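Alpha-catenin-like protein hmp-1 (Caenorhabditis elegans, PDB 5H5M) links cadherin-bound beta-catenin to actin filaments at adherens junctions and is required for cell migration in body enclosure and cell shape changes in body elongation. Local coordinates at residues S177-T182 with T228-N233; A183-K188 with F221-L226; R113-H118 with A163-Q168. All coordinates share one frame; numbering follows the deposited sequence.

Contact 1: residues S177-T182 with T228-N233; sequences SVIQHT and TTALDN
An apolar helix-to-helix contact, carried by Ile179 against Ala230 and Leu231, joins helix 173-202 to helix 207-233 close to the C-terminal end of the latter. The two short segments run roughly antiparallel (146°), their axes approaching to 9.5 Å, and they come nearest where the CA atoms of Ile179 and Ala230 lie 6.3 Å apart. The small alanine side chain is consistent with this closeness: Ile179 CG1 lies 3.5 Å from Ala230 CB. The isoleucine chain then carries on past the alanine, and its end, CD1, meets Leu231 CD2 at 4.0 Å, the two side chains crossing at about a right angle. The contact lies at the partly exposed edge of a helical bundle of the vinculin-family M domain, with Ile179 and Leu231 facing inward. With chi1 of Ile179 at -68°, the CG1 arm lies beside the backbone N and reaches helix 207-233, while the CG2 branch packs toward Cys167 and Ala163. On the more exposed flank Val178 CG1 only grazes Ala230 CB, at 4.5 Å. One turn on, Thr182 OG1 bonds back to Val178 O at 2.6 Å from above the carbonyl plane, on the opposite face from the threonine's backbone N.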
ATOM      1  N   SER A 177       4.895 -15.521  -8.798  1.00 21.10           N
ATOM      2  CA  SER A 177       5.617 -15.740 -10.043  1.00 36.68           C
ATOM      3  C   SER A 177       5.222 -14.712 -11.102  1.00 37.58           C
ATOM      4  O   SER A 177       6.084 -14.125 -11.755  1.00 28.67           O
ATOM      5  CB  SER A 177       5.370 -17.152 -10.565  1.00 24.84           C
ATOM      6  OG  SER A 177       6.006 -17.338 -11.814  1.00 26.30           O
ATOM      7  N   VAL A 178       3.918 -14.494 -11.259  1.00 31.72           N
ATOM      8  CA  VAL A 178       3.413 -13.513 -12.214  1.00 25.07           C
ATOM      9  C   VAL A 178       3.857 -12.099 -11.840  1.00 21.53           C
ATOM     10  O   VAL A 178       4.297 -11.329 -12.695  1.00 30.32           O
ATOM     11  CB  VAL A 178       1.872 -13.558 -12.310  1.00 29.95           C
ATOM     12  CG1 VAL A 178       1.338 -12.334 -13.052  1.00 24.72           C
ATOM     13  CG2 VAL A 178       1.420 -14.844 -12.989  1.00 23.89           C
ATOM     14  N   ILE A 179       3.754 -11.771 -10.556  1.00 18.69           N
ATOM     15  CA  ILE A 179       4.154 -10.461 -10.053  1.00 23.16           C
ATOM     16  C   ILE A 179       5.631 -10.167 -10.317  1.00 26.99           C
ATOM     17  O   ILE A 179       5.984  -9.069 -10.754  1.00 23.84           O
ATOM     18  CB  ILE A 179       3.874 -10.344  -8.539  1.00 26.75           C
ATOM     19  CG1 ILE A 179       2.364 -10.343  -8.285  1.00 24.15           C
ATOM     20  CG2 ILE A 179       4.518  -9.085  -7.963  1.00 20.00           C
ATOM     21  CD1 ILE A 179       1.982 -10.505  -6.836  1.00 17.88           C
ATOM     22  N   GLN A 180       6.488 -11.149 -10.063  1.00 19.00           N
ATOM     23  CA  GLN A 180       7.921 -10.955 -10.241  1.00 21.84           C
ATOM     24  C   GLN A 180       8.299 -10.814 -11.715  1.00 23.10           C
ATOM     25  O   GLN A 180       9.126  -9.971 -12.066  1.00 27.27           O
ATOM     26  CB  GLN A 180       8.701 -12.098  -9.594  1.00 24.12           C
ATOM     27  CG  GLN A 180       8.704 -12.016  -8.076  1.00 33.41           C
ATOM     28  CD  GLN A 180       9.380 -13.195  -7.416  1.00 49.09           C
ATOM     29  OE1 GLN A 180       9.396 -14.301  -7.954  1.00 64.63           O
ATOM     30  NE2 GLN A 180       9.939 -12.964  -6.233  1.00 60.47           N
ATOM     31  N   HIS A 181       7.696 -11.634 -12.576  1.00 22.72           N
ATOM     32  CA  HIS A 181       7.944 -11.536 -14.013  1.00 28.24           C
ATOM     33  C   HIS A 181       7.460 -10.197 -14.568  1.00 33.61           C
ATOM     34  O   HIS A 181       8.157  -9.547 -15.354  1.00 30.26           O
ATOM     35  CB  HIS A 181       7.273 -12.682 -14.770  1.00 33.74           C
ATOM     36  CG  HIS A 181       7.911 -14.019 -14.539  1.00 58.89           C
ATOM     37  ND1 HIS A 181       7.610 -14.812 -13.452  1.00 69.63           N
ATOM     38  CD2 HIS A 181       8.840 -14.694 -15.253  1.00 52.80           C
ATOM     39  CE1 HIS A 181       8.322 -15.923 -13.512  1.00 62.40           C
ATOM     40  NE2 HIS A 181       9.078 -15.878 -14.593  1.00 52.18           N
ATOM     41  N   THR A 182       6.270  -9.787 -14.141  1.00 26.65           N
ATOM     42  CA  THR A 182       5.682  -8.530 -14.581  1.00 24.31           C
ATOM     43  C   THR A 182       6.518  -7.344 -14.112  1.00 24.32           C
ATOM     44  O   THR A 182       6.720  -6.388 -14.858  1.00 29.71           O
ATOM     45  CB  THR A 182       4.237  -8.383 -14.070  1.00 21.96           C
ATOM     46  OG1 THR A 182       3.480  -9.543 -14.438  1.00 23.21           O
ATOM     47  CG2 THR A 182       3.581  -7.139 -14.655  1.00 21.05           C
ATOM     48  N   THR A 228      -1.137  -4.560 -11.026  1.00 22.97           N
ATOM     49  CA  THR A 228      -2.052  -4.035 -10.021  1.00 26.47           C
ATOM     50  C   THR A 228      -3.060  -5.100  -9.618  1.00 25.59           C
ATOM     51  O   THR A 228      -3.351  -5.279  -8.434  1.00 20.93           O
ATOM     52  CB  THR A 228      -2.798  -2.788 -10.527  1.00 25.93           C
ATOM     53  OG1 THR A 228      -1.854  -1.835 -11.028  1.00 23.58           O
ATOM     54  CG2 THR A 228      -3.608  -2.159  -9.402  1.00 18.65           C
ATOM     55  N   THR A 229      -3.579  -5.815 -10.609  1.00 25.23           N
ATOM     56  CA  THR A 229      -4.529  -6.886 -10.357  1.00 24.08           C
ATOM     57  C   THR A 229      -3.883  -7.995  -9.531  1.00 30.22           C
ATOM     58  O   THR A 229      -4.461  -8.472  -8.554  1.00 35.89           O
ATOM     59  CB  THR A 229      -5.068  -7.483 -11.664  1.00 23.00           C
ATOM     60  OG1 THR A 229      -5.720  -6.458 -12.420  1.00 38.58           O
ATOM     61  CG2 THR A 229      -6.074  -8.584 -11.362  1.00 25.31           C
ATOM     62  N   ALA A 230      -2.679  -8.397  -9.926  1.00 18.23           N
ATOM     63  CA  ALA A 230      -1.978  -9.473  -9.233  1.00 29.39           C
ATOM     64  C   ALA A 230      -1.704  -9.117  -7.769  1.00 23.67           C
ATOM     65  O   ALA A 230      -1.864  -9.959  -6.884  1.00 25.27           O
ATOM     66  CB  ALA A 230      -0.687  -9.806  -9.954  1.00 20.36           C
ATOM     67  N   LEU A 231      -1.314  -7.868  -7.519  1.00 25.70           N
ATOM     68  CA  LEU A 231      -1.042  -7.390  -6.161  1.00 29.68           C
ATOM     69  C   LEU A 231      -2.285  -7.354  -5.274  1.00 28.02           C
ATOM     70  O   LEU A 231      -2.212  -7.671  -4.086  1.00 29.40           O
ATOM     71  CB  LEU A 231      -0.406  -5.999  -6.198  1.00 20.41           C
ATOM     72  CG  LEU A 231       1.085  -5.963  -6.528  1.00 19.56           C
ATOM     73  CD1 LEU A 231       1.565  -4.533  -6.611  1.00 21.80           C
ATOM     74  CD2 LEU A 231       1.885  -6.736  -5.491  1.00 18.59           C
ATOM     75  N   ASP A 232      -3.419  -6.956  -5.843  1.00 23.92           N
ATOM     76  CA  ASP A 232      -4.677  -6.956  -5.098  1.00 23.62           C
ATOM     77  C   ASP A 232      -5.056  -8.379  -4.688  1.00 21.22           C
ATOM     78  O   ASP A 232      -5.727  -8.586  -3.680  1.00 25.97           O
ATOM     79  CB  ASP A 232      -5.808  -6.326  -5.923  1.00 26.98           C
ATOM     80  CG  ASP A 232      -5.611  -4.833  -6.149  1.00 39.42           C
ATOM     81  OD1 ASP A 232      -4.896  -4.195  -5.347  1.00 39.69           O
ATOM     82  OD2 ASP A 232      -6.179  -4.294  -7.126  1.00 37.22           O
ATOM     83  N   ASN A 233      -4.609  -9.355  -5.473  1.00 20.99           N
ATOM     84  CA  ASN A 233      -4.920 -10.757  -5.212  1.00 25.14           C
ATOM     85  C   ASN A 233      -4.089 -11.382  -4.092  1.00 26.71           C
ATOM     86  O   ASN A 233      -4.460 -12.426  -3.559  1.00 31.33           O
ATOM     87  CB  ASN A 233      -4.749 -11.578  -6.491  1.00 20.57           C
ATOM     88  CG  ASN A 233      -6.039 -11.706  -7.270  1.00 27.94           C
ATOM     89  OD1 ASN A 233      -6.166 -11.187  -8.378  1.00 34.52           O
ATOM     90  ND2 ASN A 233      -7.011 -12.400  -6.688  1.00 29.98           N
TER

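Contact 2: residues A183-K188 with F221-L226; sequences AAQLEK and FDKVRL
Leu186 and Lys223 are brought together by first torsions that set CG of each beside its own backbone N, with chi1 at -76° and -62°. The lysine chain then bends at chi2 (-65°) before running out extended to NZ. The bend sends the ammonium end along the flank of the interface, while CB stays in the gap between the helices, where Leu186 CD2 rests on it at 3.5 Å. The same methyl also meets Val224 CG2 at 3.9 Å, the leucine and valine crossing at about a right angle, so one branch of Leu186 sits over two successive residues. Toward the partly exposed side the extended chain of Gln185 crosses that of Lys223 and brings its amide close to NZ, giving the apolar core a polar border. Leu186 also touches Trp220 and Leu227, and Val224 packs on Ile159 of helix 142-166, a third helix on the inner side of the pair. The local helix axes pass 10.0 Å apart and run roughly antiparallel. A buried leucine and valine on the inside, flanked by long polar side chains, is the pattern of neighbouring antiparallel helices in a four-helix bundle, the building unit of the alpha-catenin M domain.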
ATOM      1  N   ALA A 183       7.021  -7.419 -12.884  1.00 15.50           N
ATOM      2  CA  ALA A 183       7.862  -6.356 -12.339  1.00 20.02           C
ATOM      3  C   ALA A 183       9.155  -6.208 -13.141  1.00 21.55           C
ATOM      4  O   ALA A 183       9.580  -5.090 -13.442  1.00 29.23           O
ATOM      5  CB  ALA A 183       8.175  -6.618 -10.876  1.00 14.63           C
ATOM      6  N   ALA A 184       9.768  -7.336 -13.494  1.00 18.77           N
ATOM      7  CA  ALA A 184      10.996  -7.322 -14.289  1.00 22.33           C
ATOM      8  C   ALA A 184      10.753  -6.767 -15.695  1.00 28.37           C
ATOM      9  O   ALA A 184      11.627  -6.118 -16.272  1.00 28.31           O
ATOM     10  CB  ALA A 184      11.594  -8.722 -14.371  1.00 19.37           C
ATOM     11  N   GLN A 185       9.570  -7.032 -16.245  1.00 25.01           N
ATOM     12  CA  GLN A 185       9.220  -6.520 -17.566  1.00 30.96           C
ATOM     13  C   GLN A 185       8.997  -5.008 -17.534  1.00 30.91           C
ATOM     14  O   GLN A 185       9.417  -4.294 -18.445  1.00 34.51           O
ATOM     15  CB  GLN A 185       7.978  -7.227 -18.111  1.00 23.11           C
ATOM     16  CG  GLN A 185       8.242  -8.649 -18.574  1.00 41.52           C
ATOM     17  CD  GLN A 185       6.994  -9.340 -19.088  1.00 55.56           C
ATOM     18  OE1 GLN A 185       6.258  -9.965 -18.326  1.00 61.63           O
ATOM     19  NE2 GLN A 185       6.752  -9.234 -20.390  1.00 64.13           N
ATOM     20  N   LEU A 186       8.344  -4.525 -16.482  1.00 20.45           N
ATOM     21  CA  LEU A 186       8.130  -3.091 -16.306  1.00 22.65           C
ATOM     22  C   LEU A 186       9.453  -2.366 -16.088  1.00 24.42           C
ATOM     23  O   LEU A 186       9.671  -1.275 -16.614  1.00 35.34           O
ATOM     24  CB  LEU A 186       7.183  -2.827 -15.136  1.00 19.43           C
ATOM     25  CG  LEU A 186       5.704  -3.099 -15.422  1.00 23.91           C
ATOM     26  CD1 LEU A 186       4.889  -3.120 -14.136  1.00 17.98           C
ATOM     27  CD2 LEU A 186       5.162  -2.052 -16.370  1.00 22.12           C
ATOM     28  N   GLU A 187      10.332  -2.984 -15.310  1.00 15.99           N
ATOM     29  CA  GLU A 187      11.661  -2.444 -15.055  1.00 25.70           C
ATOM     30  C   GLU A 187      12.452  -2.307 -16.357  1.00 28.67           C
ATOM     31  O   GLU A 187      13.231  -1.368 -16.541  1.00 21.44           O
ATOM     32  CB  GLU A 187      12.405  -3.340 -14.067  1.00 16.90           C
ATOM     33  CG  GLU A 187      13.830  -2.923 -13.765  1.00 17.99           C
ATOM     34  CD  GLU A 187      14.487  -3.846 -12.757  1.00 32.25           C
ATOM     35  OE1 GLU A 187      14.574  -5.064 -13.031  1.00 27.83           O
ATOM     36  OE2 GLU A 187      14.904  -3.358 -11.686  1.00 28.14           O
ATOM     37  N   LYS A 188      12.233  -3.257 -17.258  1.00 22.49           N
ATOM     38  CA  LYS A 188      12.862  -3.258 -18.570  1.00 22.34           C
ATOM     39  C   LYS A 188      12.245  -2.201 -19.490  1.00 28.54           C
ATOM     40  O   LYS A 188      12.949  -1.469 -20.184  1.00 32.09           O
ATOM     41  CB  LYS A 188      12.732  -4.650 -19.188  1.00 34.96           C
ATOM     42  CG  LYS A 188      13.229  -4.791 -20.608  1.00 47.76           C
ATOM     43  CD  LYS A 188      13.010  -6.218 -21.091  1.00 57.85           C
ATOM     44  CE  LYS A 188      13.537  -7.224 -20.074  1.00 61.64           C
ATOM     45  NZ  LYS A 188      13.115  -8.620 -20.384  1.00 68.42           N
ATOM     46  N   PHE A 221       0.722   0.404 -19.929  1.00 24.67           N
ATOM     47  CA  PHE A 221      -0.529   0.371 -19.176  1.00 28.24           C
ATOM     48  C   PHE A 221      -1.112  -1.039 -19.072  1.00 36.46           C
ATOM     49  O   PHE A 221      -1.795  -1.356 -18.101  1.00 40.61           O
ATOM     50  CB  PHE A 221      -1.556   1.319 -19.799  1.00 25.40           C
ATOM     51  CG  PHE A 221      -1.361   2.758 -19.415  1.00 34.02           C
ATOM     52  CD1 PHE A 221      -0.822   3.093 -18.182  1.00 31.17           C
ATOM     53  CD2 PHE A 221      -1.715   3.779 -20.286  1.00 37.30           C
ATOM     54  CE1 PHE A 221      -0.643   4.418 -17.823  1.00 27.23           C
ATOM     55  CE2 PHE A 221      -1.537   5.105 -19.932  1.00 32.24           C
ATOM     56  CZ  PHE A 221      -1.000   5.425 -18.699  1.00 31.10           C
ATOM     57  N   ASP A 222      -0.846  -1.881 -20.069  1.00 44.13           N
ATOM     58  CA  ASP A 222      -1.278  -3.277 -20.013  1.00 34.91           C
ATOM     59  C   ASP A 222      -0.546  -4.042 -18.911  1.00 27.83           C
ATOM     60  O   ASP A 222      -1.149  -4.845 -18.199  1.00 23.74           O
ATOM     61  CB  ASP A 222      -1.058  -3.976 -21.357  1.00 33.76           C
ATOM     62  CG  ASP A 222      -2.034  -3.515 -22.430  1.00 50.60           C
ATOM     63  OD1 ASP A 222      -3.037  -2.852 -22.088  1.00 52.12           O
ATOM     64  OD2 ASP A 222      -1.797  -3.826 -23.617  1.00 60.55           O
ATOM     65  N   LYS A 223       0.754  -3.790 -18.776  1.00 22.95           N
ATOM     66  CA  LYS A 223       1.568  -4.470 -17.772  1.00 26.93           C
ATOM     67  C   LYS A 223       1.265  -3.968 -16.363  1.00 29.54           C
ATOM     68  O   LYS A 223       1.217  -4.754 -15.417  1.00 21.26           O
ATOM     69  CB  LYS A 223       3.059  -4.292 -18.067  1.00 26.16           C
ATOM     70  CG  LYS A 223       3.528  -4.873 -19.386  1.00 39.77           C
ATOM     71  CD  LYS A 223       3.399  -6.381 -19.415  1.00 52.68           C
ATOM     72  CE  LYS A 223       3.918  -6.946 -20.728  1.00 60.25           C
ATOM     73  NZ  LYS A 223       3.750  -8.423 -20.793  1.00 64.98           N
ATOM     74  N   VAL A 224       1.068  -2.659 -16.225  1.00 26.15           N
ATOM     75  CA  VAL A 224       0.728  -2.074 -14.932  1.00 27.19           C
ATOM     76  C   VAL A 224      -0.625  -2.595 -14.443  1.00 27.23           C
ATOM     77  O   VAL A 224      -0.794  -2.902 -13.261  1.00 30.05           O
ATOM     78  CB  VAL A 224       0.705  -0.530 -14.997  1.00 27.36           C
ATOM     79  CG1 VAL A 224      -0.003   0.060 -13.779  1.00 23.20           C
ATOM     80  CG2 VAL A 224       2.122   0.013 -15.113  1.00 16.71           C
ATOM     81  N   ARG A 225      -1.582  -2.704 -15.359  1.00 26.24           N
ATOM     82  CA  ARG A 225      -2.906  -3.219 -15.031  1.00 20.86           C
ATOM     83  C   ARG A 225      -2.806  -4.656 -14.523  1.00 27.76           C
ATOM     84  O   ARG A 225      -3.436  -5.028 -13.534  1.00 25.22           O
ATOM     85  CB  ARG A 225      -3.825  -3.141 -16.252  1.00 23.17           C
ATOM     86  CG  ARG A 225      -5.247  -3.618 -16.005  1.00 38.57           C
ATOM     87  CD  ARG A 225      -6.150  -3.292 -17.189  1.00 60.23           C
ATOM     88  NE  ARG A 225      -6.306  -1.850 -17.376  1.00 78.09           N
ATOM     89  CZ  ARG A 225      -5.734  -1.148 -18.352  1.00 77.86           C
ATOM     90  NH1 ARG A 225      -4.963  -1.752 -19.246  1.00 72.03           N
ATOM     91  NH2 ARG A 225      -5.934   0.161 -18.436  1.00 76.03           N
ATOM     92  N   LEU A 226      -1.998  -5.451 -15.215  1.00 24.81           N
ATOM     93  CA  LEU A 226      -1.715  -6.822 -14.819  1.00 28.54           C
ATOM     94  C   LEU A 226      -1.113  -6.871 -13.414  1.00 23.25           C
ATOM     95  O   LEU A 226      -1.542  -7.652 -12.569  1.00 25.08           O
ATOM     96  CB  LEU A 226      -0.764  -7.473 -15.828  1.00 30.83           C
ATOM     97  CG  LEU A 226      -0.195  -8.843 -15.464  1.00 32.87           C
ATOM     98  CD1 LEU A 226      -1.333  -9.789 -15.212  1.00 34.74           C
ATOM     99  CD2 LEU A 226       0.694  -9.383 -16.571  1.00 35.55           C
TER

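Contact 3: residues R113-H118 with A163-Q168; sequences RAIVDH and ARLSCQ
Leu165 packs against both Ile115 and His118 of helix 92-122. Its CD2 methyl stands over the middle of the imidazole in a CH-pi contact, 3.7 Å from the ring centroid and 5° off the ring normal, so that all five ring atoms are almost equally distant from it. With CG of Leu165 anti to the backbone N (chi1 -180°), the branch point also comes to Ile115, whose CD1 meets Leu165 CG at 3.9 Å. The other two carbons of the Ile115 branches meet neighbouring residues: CG1 lies 3.8 Å from Leu165 O, and CG2 lies 3.6 Å from Ser166 OG. That hydroxyl has its hydrogen-bond partner one turn back, at Val162 O, and so presents the isoleucine with an oxygen already engaged. The contact is buried, its centre about 7 Å from the centre of the chain, where helix 92-122 meets the end of helix 142-166 in the all-helical M domain. In the next shell, the ring that receives the methyl is fixed in rotation. His118 ND1 donates to Ala114 O at 2.7 Å with an N-H...O angle of 158°, the acceptor lying in the ring plane, and NE2 is hydrogen-bonded to Ser53 OG. Farther out, Asp117 forms a salt bridge with Arg58 and a hydrogen bond with His247, tying helix 92-122 to helices 56-80 and 237-260.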
ATOM      1  N   ARG A 113       0.552  -4.966   6.689  1.00 23.10           N
ATOM      2  CA  ARG A 113       0.077  -3.599   6.520  1.00 25.97           C
ATOM      3  C   ARG A 113       1.221  -2.645   6.195  1.00 29.37           C
ATOM      4  O   ARG A 113       0.996  -1.552   5.671  1.00 24.02           O
ATOM      5  CB  ARG A 113      -0.677  -3.139   7.769  1.00 22.83           C
ATOM      6  CG  ARG A 113      -2.019  -3.838   7.934  1.00 23.76           C
ATOM      7  CD  ARG A 113      -2.837  -3.278   9.085  1.00 24.58           C
ATOM      8  NE  ARG A 113      -4.139  -3.938   9.175  1.00 30.11           N
ATOM      9  CZ  ARG A 113      -5.125  -3.546   9.974  1.00 35.08           C
ATOM     10  NH1 ARG A 113      -4.965  -2.489  10.760  1.00 44.13           N
ATOM     11  NH2 ARG A 113      -6.274  -4.210   9.989  1.00 32.07           N
ATOM     12  N   ALA A 114       2.448  -3.063   6.501  1.00 19.83           N
ATOM     13  CA  ALA A 114       3.621  -2.306   6.087  1.00 21.33           C
ATOM     14  C   ALA A 114       3.758  -2.388   4.570  1.00 19.15           C
ATOM     15  O   ALA A 114       4.112  -1.410   3.910  1.00 24.87           O
ATOM     16  CB  ALA A 114       4.881  -2.828   6.773  1.00 17.94           C
ATOM     17  N   ILE A 115       3.473  -3.566   4.024  1.00 16.93           N
ATOM     18  CA  ILE A 115       3.481  -3.761   2.580  1.00 21.01           C
ATOM     19  C   ILE A 115       2.317  -2.996   1.941  1.00 18.12           C
ATOM     20  O   ILE A 115       2.474  -2.369   0.891  1.00 19.24           O
ATOM     21  CB  ILE A 115       3.419  -5.269   2.215  1.00 21.86           C
ATOM     22  CG1 ILE A 115       4.829  -5.823   1.978  1.00 21.07           C
ATOM     23  CG2 ILE A 115       2.578  -5.505   0.973  1.00 23.31           C
ATOM     24  CD1 ILE A 115       5.790  -5.641   3.140  1.00 19.65           C
ATOM     25  N   VAL A 116       1.159  -3.026   2.590  1.00 24.27           N
ATOM     26  CA  VAL A 116      -0.007  -2.306   2.084  1.00 28.18           C
ATOM     27  C   VAL A 116       0.236  -0.794   2.111  1.00 23.70           C
ATOM     28  O   VAL A 116      -0.250  -0.072   1.240  1.00 27.02           O
ATOM     29  CB  VAL A 116      -1.277  -2.661   2.879  1.00 22.35           C
ATOM     30  CG1 VAL A 116      -2.469  -1.867   2.380  1.00 21.34           C
ATOM     31  CG2 VAL A 116      -1.561  -4.149   2.763  1.00 19.74           C
ATOM     32  N   ASP A 117       1.008  -0.325   3.094  1.00 20.50           N
ATOM     33  CA  ASP A 117       1.457   1.071   3.117  1.00 20.65           C
ATOM     34  C   ASP A 117       2.102   1.465   1.795  1.00 20.36           C
ATOM     35  O   ASP A 117       1.805   2.519   1.231  1.00 26.40           O
ATOM     36  CB  ASP A 117       2.465   1.316   4.241  1.00 23.71           C
ATOM     37  CG  ASP A 117       1.812   1.574   5.577  1.00 26.65           C
ATOM     38  OD1 ASP A 117       2.424   1.212   6.600  1.00 25.89           O
ATOM     39  OD2 ASP A 117       0.700   2.143   5.613  1.00 28.89           O
ATOM     40  N   HIS A 118       2.999   0.606   1.322  1.00 17.13           N
ATOM     41  CA  HIS A 118       3.724   0.840   0.084  1.00 18.97           C
ATOM     42  C   HIS A 118       2.800   0.751  -1.128  1.00 23.01           C
ATOM     43  O   HIS A 118       2.872   1.586  -2.028  1.00 32.30           O
ATOM     44  CB  HIS A 118       4.880  -0.157  -0.045  1.00 23.62           C
ATOM     45  CG  HIS A 118       5.983   0.066   0.946  1.00 26.63           C
ATOM     46  ND1 HIS A 118       5.863  -0.267   2.278  1.00 26.60           N
ATOM     47  CD2 HIS A 118       7.217   0.598   0.799  1.00 28.55           C
ATOM     48  CE1 HIS A 118       6.981   0.050   2.909  1.00 19.54           C
ATOM     49  NE2 HIS A 118       7.819   0.576   2.036  1.00 21.84           N
ATOM     50  N   ALA A 163       6.316  -3.940  -5.679  1.00 18.59           N
ATOM     51  CA  ALA A 163       5.856  -5.242  -6.153  1.00 15.46           C
ATOM     52  C   ALA A 163       6.727  -6.373  -5.607  1.00 23.86           C
ATOM     53  O   ALA A 163       6.217  -7.394  -5.145  1.00 24.20           O
ATOM     54  CB  ALA A 163       5.840  -5.281  -7.676  1.00 16.55           C
ATOM     55  N   ARG A 164       8.040  -6.185  -5.662  1.00 23.60           N
ATOM     56  CA  ARG A 164       8.973  -7.200  -5.186  1.00 32.87           C
ATOM     57  C   ARG A 164       8.939  -7.328  -3.667  1.00 32.59           C
ATOM     58  O   ARG A 164       9.109  -8.422  -3.129  1.00 42.61           O
ATOM     59  CB  ARG A 164      10.393  -6.888  -5.666  1.00 16.08           C
ATOM     60  CG  ARG A 164      10.578  -7.113  -7.162  1.00 16.55           C
ATOM     61  CD  ARG A 164      11.876  -6.505  -7.685  1.00 16.87           C
ATOM     62  NE  ARG A 164      12.108  -6.872  -9.078  1.00 25.54           N
ATOM     63  CZ  ARG A 164      12.893  -6.199  -9.914  1.00 27.98           C
ATOM     64  NH1 ARG A 164      13.527  -5.109  -9.504  1.00 32.34           N
ATOM     65  NH2 ARG A 164      13.037  -6.613 -11.165  1.00 23.74           N
ATOM     66  N   LEU A 165       8.712  -6.210  -2.983  1.00 24.01           N
ATOM     67  CA  LEU A 165       8.621  -6.204  -1.526  1.00 24.72           C
ATOM     68  C   LEU A 165       7.392  -6.988  -1.068  1.00 23.18           C
ATOM     69  O   LEU A 165       7.423  -7.677  -0.049  1.00 25.85           O
ATOM     70  CB  LEU A 165       8.571  -4.766  -0.995  1.00 24.25           C
ATOM     71  CG  LEU A 165       8.479  -4.535   0.519  1.00 28.66           C
ATOM     72  CD1 LEU A 165       9.826  -4.746   1.180  1.00 23.32           C
ATOM     73  CD2 LEU A 165       7.943  -3.138   0.834  1.00 23.56           C
ATOM     74  N   SER A 166       6.314  -6.889  -1.841  1.00 24.52           N
ATOM     75  CA  SER A 166       5.057  -7.560  -1.517  1.00 29.55           C
ATOM     76  C   SER A 166       5.173  -9.085  -1.521  1.00 31.69           C
ATOM     77  O   SER A 166       4.510  -9.771  -0.740  1.00 22.76           O
ATOM     78  CB  SER A 166       3.966  -7.132  -2.500  1.00 21.82           C
ATOM     79  OG  SER A 166       3.752  -5.734  -2.442  1.00 30.47           O
ATOM     80  N   CYS A 167       6.017  -9.608  -2.404  1.00 26.22           N
ATOM     81  CA  CYS A 167       6.126 -11.047  -2.610  1.00 33.84           C
ATOM     82  C   CYS A 167       6.598 -11.800  -1.364  1.00 33.92           C
ATOM     83  O   CYS A 167       6.291 -12.980  -1.194  1.00 32.85           O
ATOM     84  CB  CYS A 167       7.065 -11.330  -3.783  1.00 32.75           C
ATOM     85  SG  CYS A 167       6.396 -10.790  -5.381  1.00 20.16           S
ATOM     86  N   GLN A 168       7.328 -11.114  -0.491  1.00 30.53           N
ATOM     87  CA  GLN A 168       7.851 -11.726   0.728  1.00 31.86           C
ATOM     88  C   GLN A 168       6.745 -12.192   1.670  1.00 29.86           C
ATOM     89  O   GLN A 168       6.954 -13.090   2.483  1.00 29.38           O
ATOM     90  CB  GLN A 168       8.756 -10.747   1.481  1.00 31.10           C
ATOM     91  CG  GLN A 168       9.737  -9.986   0.618  1.00 43.06           C
ATOM     92  CD  GLN A 168      10.638  -9.090   1.445  1.00 56.44           C
ATOM     93  OE1 GLN A 168      10.711  -9.225   2.668  1.00 46.96           O
ATOM     94  NE2 GLN A 168      11.326  -8.165   0.784  1.00 61.20           N
TER

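Contacts 1 and 2 are successive steps along one helix pair, 173-202 with 207-233, their centres about 9 Å apart; Thr182 joins them by packing on Lys223 and Leu226. Both are partly buried, but contact 1 is wholly apolar across the interface, whereas contact 2 adds a polar border. Contact 3 is the more deeply buried, and it alone uses an aromatic face and joins helices 92-122 and 142-166. Helix 142-166 connects it with the others: Ser166 packs on Leu231 of contact 1, while a salt bridge from Arg164 to Glu187 reaches the segments of contact 2.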